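Local atomic coordinates of Cj0977 (Campylobacter jejuni, PDB entry 3BNV), a protein that is of unknown biochemical function but is a sigma28-regulated, nonflagellar virulence factor built on the hot-dog fold. Residues E10-A15 with G103-L108; I39-I42 with A47-I50; L51-E56 with G63-A68; A72-V77 with V123-H128. All coordinates share one frame; numbering follows the deposited sequence.

Interaction 1: E10-A15 with G103-L108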
loop_
_atom_site.group_PDB
_atom_site.type_symbol
_atom_site.label_atom_id
_atom_site.label_comp_id
_atom_site.label_asym_id
_atom_site.label_seq_id
_atom_site.Cartn_x
_atom_site.Cartn_y
_atom_site.Cartn_z
ATOM N N GLU A 10 -19.269 -10.325 -5.598
ATOM C CA GLU A 10 -18.980 -11.656 -5.026
ATOM C C GLU A 10 -19.752 -12.853 -5.689
ATOM O O GLU A 10 -20.735 -13.411 -5.159
ATOM C CB GLU A 10 -19.191 -11.642 -3.535
ATOM C CG GLU A 10 -18.086 -10.947 -2.805
ATOM C CD GLU A 10 -17.930 -9.498 -3.210
ATOM O OE1 GLU A 10 -17.257 -8.775 -2.433
ATOM O OE2 GLU A 10 -18.475 -9.098 -4.283
ATOM N N GLU A 11 -19.276 -13.175 -6.892
ATOM C CA GLU A 11 -19.323 -14.502 -7.468
ATOM C C GLU A 11 -17.990 -15.224 -7.161
ATOM O O GLU A 11 -17.596 -16.147 -7.877
ATOM C CB GLU A 11 -19.479 -14.353 -8.980
ATOM C CG GLU A 11 -18.745 -13.133 -9.528
ATOM C CD GLU A 11 -18.572 -13.171 -11.041
ATOM O OE1 GLU A 11 -17.987 -14.153 -11.556
ATOM O OE2 GLU A 11 -19.009 -12.209 -11.709
ATOM N N TYR A 12 -17.284 -14.791 -6.111
ATOM C CA TYR A 12 -16.014 -15.408 -5.747
ATOM C C TYR A 12 -16.069 -16.090 -4.387
ATOM O O TYR A 12 -15.165 -16.860 -4.035
ATOM C CB TYR A 12 -14.895 -14.376 -5.728
ATOM C CG TYR A 12 -14.535 -13.798 -7.067
ATOM C CD1 TYR A 12 -13.478 -14.311 -7.800
ATOM C CD2 TYR A 12 -15.234 -12.717 -7.578
ATOM C CE1 TYR A 12 -13.132 -13.768 -9.007
ATOM C CE2 TYR A 12 -14.908 -12.171 -8.796
ATOM C CZ TYR A 12 -13.863 -12.697 -9.513
ATOM O OH TYR A 12 -13.545 -12.146 -10.735
ATOM N N ALA A 13 -17.111 -15.790 -3.614
ATOM C CA ALA A 13 -17.302 -16.417 -2.312
ATOM C C ALA A 13 -18.735 -16.280 -1.861
ATOM O O ALA A 13 -19.364 -15.241 -2.085
ATOM C CB ALA A 13 -16.387 -15.798 -1.281
ATOM N N SER A 14 -19.236 -17.320 -1.198
ATOM C CA SER A 14 -20.611 -17.333 -0.735
ATOM C C SER A 14 -20.835 -16.247 0.303
ATOM O O SER A 14 -19.892 -15.782 0.937
ATOM C CB SER A 14 -20.980 -18.713 -0.176
ATOM O OG SER A 14 -20.278 -19.021 1.024
ATOM N N ALA A 15 -22.085 -15.827 0.470
ATOM C CA ALA A 15 -22.413 -14.917 1.564
ATOM C C ALA A 15 -21.994 -15.538 2.909
ATOM O O ALA A 15 -21.467 -14.854 3.793
ATOM C CB ALA A 15 -23.888 -14.591 1.561
ATOM N N GLY A 103 -11.524 -2.643 -13.444
ATOM C CA GLY A 103 -12.390 -3.746 -13.850
ATOM C C GLY A 103 -11.830 -5.115 -13.475
ATOM O O GLY A 103 -12.556 -6.102 -13.395
ATOM N N ASP A 104 -10.524 -5.191 -13.272
ATOM C CA ASP A 104 -9.911 -6.445 -12.858
ATOM C C ASP A 104 -10.306 -6.778 -11.430
ATOM O O ASP A 104 -10.468 -5.880 -10.603
ATOM C CB ASP A 104 -8.377 -6.368 -12.933
ATOM C CG ASP A 104 -7.857 -6.593 -14.340
ATOM O OD1 ASP A 104 -8.616 -7.131 -15.171
ATOM O OD2 ASP A 104 -6.685 -6.251 -14.608
ATOM N N VAL A 105 -10.459 -8.063 -11.132
ATOM C CA VAL A 105 -10.471 -8.452 -9.747
ATOM C C VAL A 105 -9.250 -9.298 -9.402
ATOM O O VAL A 105 -8.930 -10.268 -10.060
ATOM C CB VAL A 105 -11.823 -9.074 -9.281
ATOM C CG1 VAL A 105 -12.787 -9.141 -10.394
ATOM C CG2 VAL A 105 -11.619 -10.424 -8.609
ATOM N N LEU A 106 -8.555 -8.880 -8.363
ATOM C CA LEU A 106 -7.362 -9.544 -7.917
ATOM C C LEU A 106 -7.711 -10.592 -6.868
ATOM O O LEU A 106 -8.506 -10.347 -5.948
ATOM C CB LEU A 106 -6.442 -8.508 -7.315
ATOM C CG LEU A 106 -5.116 -8.950 -6.720
ATOM C CD1 LEU A 106 -4.167 -9.378 -7.828
ATOM C CD2 LEU A 106 -4.556 -7.771 -5.960
ATOM N N GLU A 107 -7.125 -11.773 -7.019
ATOM C CA GLU A 107 -7.327 -12.856 -6.070
ATOM C C GLU A 107 -6.015 -13.102 -5.285
ATOM O O GLU A 107 -5.007 -13.482 -5.858
ATOM C CB GLU A 107 -7.792 -14.095 -6.827
ATOM C CG GLU A 107 -9.086 -13.867 -7.546
ATOM C CD GLU A 107 -9.609 -15.104 -8.313
ATOM O OE1 GLU A 107 -9.726 -14.997 -9.584
ATOM O OE2 GLU A 107 -9.898 -16.158 -7.630
ATOM N N LEU A 108 -6.023 -12.854 -3.979
ATOM C CA LEU A 108 -4.810 -13.013 -3.180
ATOM C C LEU A 108 -4.857 -14.247 -2.267
ATOM O O LEU A 108 -5.893 -14.573 -1.712
ATOM C CB LEU A 108 -4.540 -11.749 -2.362
ATOM C CG LEU A 108 -4.561 -10.431 -3.140
ATOM C CD1 LEU A 108 -5.960 -9.829 -3.310
ATOM C CD2 LEU A 108 -3.656 -9.398 -2.495
#
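Tyr12 spans the gap from 10-15 to strand 105-112, meeting Val105 and Glu107 with its ring while the two backbones stay well apart; the closest CA atoms, those of Tyr12 and Glu107, are 9.1 Å from each other. The strand is entered through Asp104, whose carbonyl O accepts a hydrogen bond from Thr53 OG1, just past strand 46-52. Next comes Val105, buried, with its CB directed at the loop. Its side chain and that of Tyr12 approach head on from opposite directions, and both methyls meet the phenol end of the ring. CG2 of Val105 lies obliquely to the ring, 3.7 Å from CE1 and 3.7 Å from CE2 of Tyr12, so it is centred on the CZ end, while CG1 of Val105 is turned to the hydroxyl oxygen. Leu106 points the other way, onto Ile70 of helix 67-82. Glu107 returns to the loop side and crosses the tyrosine at about a right angle. With CG beside its backbone N (chi1 -61°) and an extended chain beyond, it brings OE1 to the ring edge, near the ring plane and 3.7 Å from Tyr12 CE1. Carboxylate and ring planes are 71° apart; the oxygen looks at the ring's C-H rim without a hydrogen bond. Leu108, like Leu106, faces the helix. This alternation places Val105 and Glu107 on the sheet face turned from helix 67-82, so the N-terminal loop packs on the outside of a hot-dog sheet whose inner face holds the long helix.

Interaction 2: I39-I42 with A47-I50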
loop_
_atom_site.group_PDB
_atom_site.type_symbol
_atom_site.label_atom_id
_atom_site.label_comp_id
_atom_site.label_asym_id
_atom_site.label_seq_id
_atom_site.Cartn_x
_atom_site.Cartn_y
_atom_site.Cartn_z
ATOM N N ILE A 39 -11.701 -10.328 2.976
ATOM C CA ILE A 39 -11.182 -11.641 3.317
ATOM C C ILE A 39 -12.282 -12.659 3.096
ATOM O O ILE A 39 -13.407 -12.474 3.534
ATOM C CB ILE A 39 -10.733 -11.695 4.767
ATOM C CG1 ILE A 39 -9.874 -10.480 5.094
ATOM C CG2 ILE A 39 -9.967 -12.976 5.042
ATOM C CD1 ILE A 39 -8.558 -10.439 4.333
ATOM N N ILE A 40 -11.939 -13.749 2.430
ATOM C CA ILE A 40 -12.907 -14.620 1.774
ATOM C C ILE A 40 -12.753 -16.040 2.347
ATOM O O ILE A 40 -13.618 -16.893 2.198
ATOM C CB ILE A 40 -12.572 -14.555 0.244
ATOM C CG1 ILE A 40 -13.743 -14.762 -0.644
ATOM C CG2 ILE A 40 -11.602 -15.614 -0.192
ATOM C CD1 ILE A 40 -13.232 -15.286 -1.979
ATOM N N GLU A 41 -11.625 -16.264 3.011
ATOM C CA GLU A 41 -11.344 -17.524 3.673
ATOM C C GLU A 41 -10.157 -17.362 4.613
ATOM O O GLU A 41 -9.197 -16.627 4.319
ATOM C CB GLU A 41 -11.077 -18.622 2.654
ATOM C CG GLU A 41 -10.486 -19.861 3.249
ATOM C CD GLU A 41 -10.511 -21.043 2.296
ATOM O OE1 GLU A 41 -10.266 -22.172 2.794
ATOM O OE2 GLU A 41 -10.783 -20.856 1.072
ATOM N N ILE A 42 -10.242 -18.011 5.770
ATOM C CA ILE A 42 -9.111 -18.012 6.694
ATOM C C ILE A 42 -8.997 -19.329 7.407
ATOM O O ILE A 42 -9.934 -20.089 7.466
ATOM C CB ILE A 42 -9.126 -16.881 7.735
ATOM C CG1 ILE A 42 -10.032 -17.224 8.899
ATOM C CG2 ILE A 42 -9.552 -15.573 7.125
ATOM C CD1 ILE A 42 -9.874 -16.216 10.017
ATOM N N ALA A 47 -4.847 -17.333 4.624
ATOM C CA ALA A 47 -5.978 -16.468 4.290
ATOM C C ALA A 47 -6.106 -16.231 2.787
ATOM O O ALA A 47 -5.116 -16.230 2.050
ATOM C CB ALA A 47 -5.875 -15.151 5.021
ATOM N N LYS A 48 -7.337 -16.028 2.338
ATOM C CA LYS A 48 -7.614 -15.764 0.924
ATOM C C LYS A 48 -8.447 -14.492 0.805
ATOM O O LYS A 48 -9.384 -14.293 1.575
ATOM C CB LYS A 48 -8.383 -16.934 0.326
ATOM C CG LYS A 48 -8.150 -17.160 -1.160
ATOM C CD LYS A 48 -9.021 -18.316 -1.709
ATOM C CE LYS A 48 -8.623 -18.710 -3.157
ATOM N NZ LYS A 48 -8.937 -20.159 -3.531
ATOM N N SER A 49 -8.107 -13.610 -0.124
ATOM C CA SER A 49 -8.893 -12.376 -0.253
ATOM C C SER A 49 -9.148 -11.985 -1.689
ATOM O O SER A 49 -8.566 -12.548 -2.608
ATOM C CB SER A 49 -8.247 -11.225 0.521
ATOM O OG SER A 49 -7.175 -10.654 -0.194
ATOM N N ILE A 50 -10.053 -11.050 -1.893
ATOM C CA ILE A 50 -10.239 -10.552 -3.233
ATOM C C ILE A 50 -10.337 -9.046 -3.229
ATOM O O ILE A 50 -10.899 -8.464 -2.320
ATOM C CB ILE A 50 -11.417 -11.228 -4.016
ATOM C CG1 ILE A 50 -12.720 -10.549 -3.707
ATOM C CG2 ILE A 50 -11.464 -12.755 -3.860
ATOM C CD1 ILE A 50 -12.998 -9.502 -4.744
#
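Ile40 and Glu41 both pair with Lys48 where strands 39-42 and 47-50 run antiparallel, their axes 4.4 Å apart at closest approach and 168° between their directions. Ile40 N donates to Lys48 O at 2.7 Å; a weak bond from Glu41 N, 3.3 Å long, ends on the same Lys48 O. In the other direction Lys48 N reaches Glu41 O at 2.8 Å. Two residues facing one define a classic beta bulge, and the register slips by one between the non-hydrogen-bonded pairs Ile39-Ser49 and Ile42-Ala47. The bulge lies in the hairpin that supplies the first two strands of the hot-dog sheet, 38-43 forming an outermost strand of this chain. Ile39, Ala47 and Ser49 look toward helix 67-82, where Ile39 meets Tyr76 and the other two meet Val77. At the bulge the side chain of Ile40 heads toward the partner strand and lays CG2 against Lys48 CB (3.5 Å). Its CG1, held anti to the backbone N (chi1 -151°), carries CD1 to 3.6 Å from Ile50 CG2. On the other face Glu41 and Lys48 are both extended and touch at their CB atoms, 3.9 Å apart. Glu41 OE2 and Lys48 NZ stay 5.0 Å apart, without a salt bridge.

Interaction 3: L51-E56 with G63-A68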
loop_
_atom_site.group_PDB
_atom_site.type_symbol
_atom_site.label_atom_id
_atom_site.label_comp_id
_atom_site.label_asym_id
_atom_site.label_seq_id
_atom_site.Cartn_x
_atom_site.Cartn_y
_atom_site.Cartn_z
ATOM N N LEU A 51 -9.736 -8.424 -4.232
ATOM C CA LEU A 51 -9.793 -6.984 -4.392
ATOM C C LEU A 51 -10.484 -6.693 -5.701
ATOM O O LEU A 51 -9.985 -7.067 -6.763
ATOM C CB LEU A 51 -8.392 -6.389 -4.424
ATOM C CG LEU A 51 -8.243 -4.878 -4.578
ATOM C CD1 LEU A 51 -8.606 -4.210 -3.280
ATOM C CD2 LEU A 51 -6.821 -4.468 -4.963
ATOM N N ILE A 52 -11.658 -6.069 -5.639
ATOM C CA ILE A 52 -12.253 -5.588 -6.873
ATOM C C ILE A 52 -11.815 -4.143 -7.085
ATOM O O ILE A 52 -12.023 -3.278 -6.226
ATOM C CB ILE A 52 -13.789 -5.832 -6.987
ATOM C CG1 ILE A 52 -14.581 -4.725 -6.336
ATOM C CG2 ILE A 52 -14.151 -7.139 -6.359
ATOM C CD1 ILE A 52 -15.767 -5.257 -5.462
ATOM N N THR A 53 -11.169 -3.901 -8.212
ATOM C CA THR A 53 -10.619 -2.583 -8.475
ATOM C C THR A 53 -11.744 -1.583 -8.731
ATOM O O THR A 53 -12.745 -1.920 -9.347
ATOM C CB THR A 53 -9.647 -2.597 -9.667
ATOM O OG1 THR A 53 -10.355 -2.931 -10.864
ATOM C CG2 THR A 53 -8.575 -3.606 -9.429
ATOM N N THR A 54 -11.589 -0.360 -8.229
ATOM C CA THR A 54 -12.641 0.656 -8.425
ATOM C C THR A 54 -12.023 1.959 -8.906
ATOM O O THR A 54 -10.798 2.133 -8.895
ATOM C CB THR A 54 -13.502 0.947 -7.146
ATOM O OG1 THR A 54 -12.772 1.796 -6.251
ATOM C CG2 THR A 54 -13.903 -0.333 -6.428
ATOM N N SER A 55 -12.881 2.876 -9.333
ATOM C CA SER A 55 -12.391 4.127 -9.880
ATOM C C SER A 55 -11.712 4.971 -8.818
ATOM O O SER A 55 -11.064 5.949 -9.142
ATOM C CB SER A 55 -13.517 4.907 -10.485
ATOM O OG SER A 55 -14.461 5.197 -9.478
ATOM N N GLU A 56 -11.835 4.577 -7.551
ATOM C CA GLU A 56 -11.164 5.296 -6.467
ATOM C C GLU A 56 -9.683 4.992 -6.354
ATOM O O GLU A 56 -8.970 5.677 -5.635
ATOM C CB GLU A 56 -11.869 5.042 -5.128
ATOM C CG GLU A 56 -13.211 5.807 -5.048
ATOM C CD GLU A 56 -13.880 5.714 -3.679
ATOM O OE1 GLU A 56 -13.570 4.738 -2.943
ATOM O OE2 GLU A 56 -14.707 6.609 -3.351
ATOM N N GLY A 63 -7.442 3.997 -16.711
ATOM C CA GLY A 63 -7.843 2.816 -15.948
ATOM C C GLY A 63 -6.705 2.113 -15.241
ATOM O O GLY A 63 -6.874 1.015 -14.736
ATOM N N LEU A 64 -5.541 2.738 -15.187
ATOM C CA LEU A 64 -4.402 2.128 -14.551
ATOM C C LEU A 64 -4.568 2.278 -13.038
ATOM O O LEU A 64 -4.882 3.353 -12.538
ATOM C CB LEU A 64 -3.111 2.778 -15.041
ATOM C CG LEU A 64 -1.799 2.370 -14.364
ATOM C CD1 LEU A 64 -1.408 1.025 -14.853
ATOM C CD2 LEU A 64 -0.722 3.415 -14.682
ATOM N N ILE A 65 -4.384 1.180 -12.318
ATOM C CA ILE A 65 -4.621 1.119 -10.900
ATOM C C ILE A 65 -3.312 1.342 -10.153
ATOM O O ILE A 65 -2.342 0.621 -10.374
ATOM C CB ILE A 65 -5.195 -0.259 -10.539
ATOM C CG1 ILE A 65 -6.490 -0.491 -11.308
ATOM C CG2 ILE A 65 -5.473 -0.375 -9.075
ATOM C CD1 ILE A 65 -7.738 0.240 -10.736
ATOM N N PHE A 66 -3.300 2.325 -9.253
ATOM C CA PHE A 66 -2.125 2.641 -8.473
ATOM C C PHE A 66 -1.659 1.393 -7.772
ATOM O O PHE A 66 -2.451 0.728 -7.106
ATOM C CB PHE A 66 -2.474 3.678 -7.435
ATOM C CG PHE A 66 -1.292 4.328 -6.800
ATOM C CD1 PHE A 66 -1.218 4.458 -5.415
ATOM C CD2 PHE A 66 -0.276 4.873 -7.578
ATOM C CE1 PHE A 66 -0.150 5.105 -4.817
ATOM C CE2 PHE A 66 0.792 5.519 -6.994
ATOM C CZ PHE A 66 0.863 5.630 -5.606
ATOM N N ASP A 67 -0.370 1.077 -7.893
ATOM C CA ASP A 67 0.155 -0.180 -7.381
ATOM C C ASP A 67 -0.042 -0.361 -5.870
ATOM O O ASP A 67 -0.229 -1.487 -5.389
ATOM C CB ASP A 67 1.621 -0.316 -7.759
ATOM C CG ASP A 67 1.840 -0.455 -9.278
ATOM O OD1 ASP A 67 2.492 0.422 -9.911
ATOM O OD2 ASP A 67 1.379 -1.470 -9.849
ATOM N N ALA A 68 -0.035 0.728 -5.114
ATOM C CA ALA A 68 -0.176 0.640 -3.665
ATOM C C ALA A 68 -1.443 -0.065 -3.216
ATOM O O ALA A 68 -1.484 -0.658 -2.133
ATOM C CB ALA A 68 -0.103 2.004 -3.047
#
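Ile65 lays its CD1 end obliquely across the side chain of Thr53, joining the chain just past strand 46-52 to the chain that leads into helix 67-82, the long central helix of the hot-dog fold. Each side chain starts toward the other segment, although the CA atoms of Thr53 and Ile65 are 7.5 Å apart. The longer arm is the isoleucine's: with CG1 beside its backbone N (chi1 -59°), CD1 comes to 3.6 Å from Thr53 CB. The same methyl lies 4.1 Å from CG2 and 4.1 Å from OG1 of Thr53, so it rests on the branch point of the threonine and not on one arm. Ile65 offers only carbon here, so the contact is van der Waals, while OG1 of Thr53 finds its polar partners elsewhere. It accepts a hydrogen bond from Gly103 N, just before strand 105-112. Leu100 packs against both side chains, and beyond them Asp67 OD1 binds Ile89 N of the second subunit. Past Thr53 the chain carries Thr54 O alongside the isoleucine, 4.0 Å from Ile65 CD1. It then closes an ST turn: Glu56 N donates to Thr54 OG1 at 3.2 Å, with 152° at the hydrogen.

Interaction 4: A72-V77 with V123-H128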
loop_
_atom_site.group_PDB
_atom_site.type_symbol
_atom_site.label_atom_id
_atom_site.label_comp_id
_atom_site.label_asym_id
_atom_site.label_seq_id
_atom_site.Cartn_x
_atom_site.Cartn_y
_atom_site.Cartn_z
ATOM N N ALA A 72 -1.846 -2.718 -0.513
ATOM C CA ALA A 72 -2.808 -2.687 0.558
ATOM C C ALA A 72 -3.510 -4.023 0.689
ATOM O O ALA A 72 -3.638 -4.539 1.788
ATOM C CB ALA A 72 -3.808 -1.586 0.344
ATOM N N ALA A 73 -3.975 -4.588 -0.414
ATOM C CA ALA A 73 -4.688 -5.843 -0.332
ATOM C C ALA A 73 -3.751 -6.925 0.248
ATOM O O ALA A 73 -4.135 -7.688 1.135
ATOM C CB ALA A 73 -5.215 -6.221 -1.684
ATOM N N ALA A 74 -2.510 -6.963 -0.229
ATOM C CA ALA A 74 -1.557 -7.944 0.267
ATOM C C ALA A 74 -1.291 -7.761 1.769
ATOM O O ALA A 74 -1.169 -8.727 2.536
ATOM C CB ALA A 74 -0.289 -7.848 -0.509
ATOM N N ASN A 75 -1.199 -6.512 2.172
ATOM C CA ASN A 75 -0.990 -6.150 3.547
ATOM C C ASN A 75 -2.152 -6.682 4.407
ATOM O O ASN A 75 -1.968 -7.260 5.489
ATOM C CB ASN A 75 -0.846 -4.632 3.591
ATOM C CG ASN A 75 -0.546 -4.090 4.964
ATOM O OD1 ASN A 75 -0.634 -4.794 5.986
ATOM N ND2 ASN A 75 -0.224 -2.809 5.008
ATOM N N TYR A 76 -3.359 -6.531 3.906
ATOM C CA TYR A 76 -4.529 -6.986 4.641
ATOM C C TYR A 76 -4.571 -8.521 4.745
ATOM O O TYR A 76 -4.641 -9.071 5.838
ATOM C CB TYR A 76 -5.765 -6.360 4.011
ATOM C CG TYR A 76 -7.090 -6.603 4.673
ATOM C CD1 TYR A 76 -8.224 -6.757 3.912
ATOM C CD2 TYR A 76 -7.221 -6.634 6.034
ATOM C CE1 TYR A 76 -9.459 -6.959 4.495
ATOM C CE2 TYR A 76 -8.466 -6.850 6.632
ATOM C CZ TYR A 76 -9.575 -7.011 5.857
ATOM O OH TYR A 76 -10.816 -7.218 6.421
ATOM N N VAL A 77 -4.502 -9.223 3.629
ATOM C CA VAL A 77 -4.561 -10.683 3.681
ATOM C C VAL A 77 -3.350 -11.313 4.434
ATOM O O VAL A 77 -3.485 -12.346 5.082
ATOM C CB VAL A 77 -4.789 -11.323 2.296
ATOM C CG1 VAL A 77 -3.513 -11.383 1.502
ATOM C CG2 VAL A 77 -5.298 -12.694 2.448
ATOM N N VAL A 123 5.161 -13.874 5.955
ATOM C CA VAL A 123 3.986 -14.306 5.213
ATOM C C VAL A 123 4.204 -14.168 3.714
ATOM O O VAL A 123 4.610 -13.116 3.224
ATOM C CB VAL A 123 2.769 -13.474 5.631
ATOM C CG1 VAL A 123 1.522 -13.879 4.813
ATOM C CG2 VAL A 123 2.527 -13.616 7.129
ATOM N N LYS A 124 3.942 -15.244 2.987
ATOM C CA LYS A 124 4.129 -15.256 1.542
ATOM C C LYS A 124 2.765 -14.924 0.917
ATOM O O LYS A 124 1.762 -15.586 1.207
ATOM C CB LYS A 124 4.654 -16.637 1.131
ATOM C CG LYS A 124 5.784 -16.624 0.143
ATOM C CD LYS A 124 5.369 -15.832 -1.133
ATOM C CE LYS A 124 6.463 -15.839 -2.241
ATOM N NZ LYS A 124 7.419 -14.680 -2.129
ATOM N N VAL A 125 2.706 -13.859 0.126
ATOM C CA VAL A 125 1.464 -13.462 -0.529
ATOM C C VAL A 125 1.617 -13.521 -2.053
ATOM O O VAL A 125 2.667 -13.161 -2.598
ATOM C CB VAL A 125 1.059 -12.027 -0.167
ATOM C CG1 VAL A 125 -0.369 -11.748 -0.614
ATOM C CG2 VAL A 125 1.218 -11.771 1.336
ATOM N N VAL A 126 0.566 -13.955 -2.734
ATOM C CA VAL A 126 0.607 -14.119 -4.171
ATOM C C VAL A 126 -0.711 -13.570 -4.700
ATOM O O VAL A 126 -1.745 -13.779 -4.076
ATOM C CB VAL A 126 0.730 -15.607 -4.532
ATOM C CG1 VAL A 126 -0.613 -16.175 -4.825
ATOM C CG2 VAL A 126 1.580 -15.787 -5.715
ATOM N N GLY A 127 -0.684 -12.836 -5.817
ATOM C CA GLY A 127 -1.917 -12.273 -6.389
ATOM C C GLY A 127 -2.141 -12.672 -7.850
ATOM O O GLY A 127 -1.207 -12.680 -8.657
ATOM N N HIS A 128 -3.377 -12.997 -8.201
ATOM C CA HIS A 128 -3.710 -13.390 -9.550
ATOM C C HIS A 128 -4.836 -12.529 -10.107
ATOM O O HIS A 128 -5.739 -12.139 -9.370
ATOM C CB HIS A 128 -4.208 -14.836 -9.575
ATOM C CG HIS A 128 -3.115 -15.848 -9.547
ATOM N ND1 HIS A 128 -2.645 -16.402 -8.376
ATOM C CD2 HIS A 128 -2.395 -16.410 -10.544
ATOM C CE1 HIS A 128 -1.689 -17.271 -8.656
ATOM N NE2 HIS A 128 -1.515 -17.292 -9.962
#
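Ala74 and Val77, three residues apart on helix 67-82, both bear on one methyl of Val125 in strand 120-129. At the start of 72-77 the main chain sets this spacing: Ala72 O receives Tyr76 N and Ala73 O receives Val77 N at 3.0 Å, regular helical bonds that bring residues 74 and 77 onto the same flank. Ala74 is the point where the backbones come nearest, its CA 6.3 Å from that of Val125. Its CB is directed at the strand and ends 3.9 Å from Val125 CG1, while the other valine methyl, CG2, lies 4.1 Å from Ala74 O and so rests against the helix backbone. A residue this small is compatible with the close approach of helix and strand. Asn75 and Tyr76 belong to another flank and pack on Phe66 of the second subunit. Val77 brings the helix back to the strand: its CG1 lies 3.8 Å from Val125 CG1, and the two side chains pass alongside one another, pointing opposite ways. Val125 can serve both partners because its CG1 stands opposite the backbone N (chi1 -168°), which sets that methyl against both. All three residues are buried, and the side-chain contacts are between carbon atoms. Helix 67-82 thus lies across the inner face of the sheet, as in hot-dog folds: Val77 also meets Leu108 and Ala110 of strand 105-112 and Ala47 and Ser49 of strand 46-52, Ala74 meets Phe135 of strand 132-143, and Val125 reaches on to Ala78.

How the interactions relate
All four contacts reach one antiparallel sheet, in which strands 38-43, 46-52, 105-112 and 120-129 are successive neighbours. Along the chain, interaction 2 precedes interaction 3, both within the span between 10-15 and 103-108, whereas the segments of interactions 1 and 4 alternate in sequence. Interactions 2 and 3 use successive parts of strand 46-52, with centres about 19 Å apart; interactions 3 and 4 share helix 67-82, about 15 Å apart, and both touch the second subunit. Interaction 2 lies about 10 Å from both interaction 1 and interaction 4, centre to centre. Together they place the N-terminal loop outside the sheet and the helix inside, toward the partner chain.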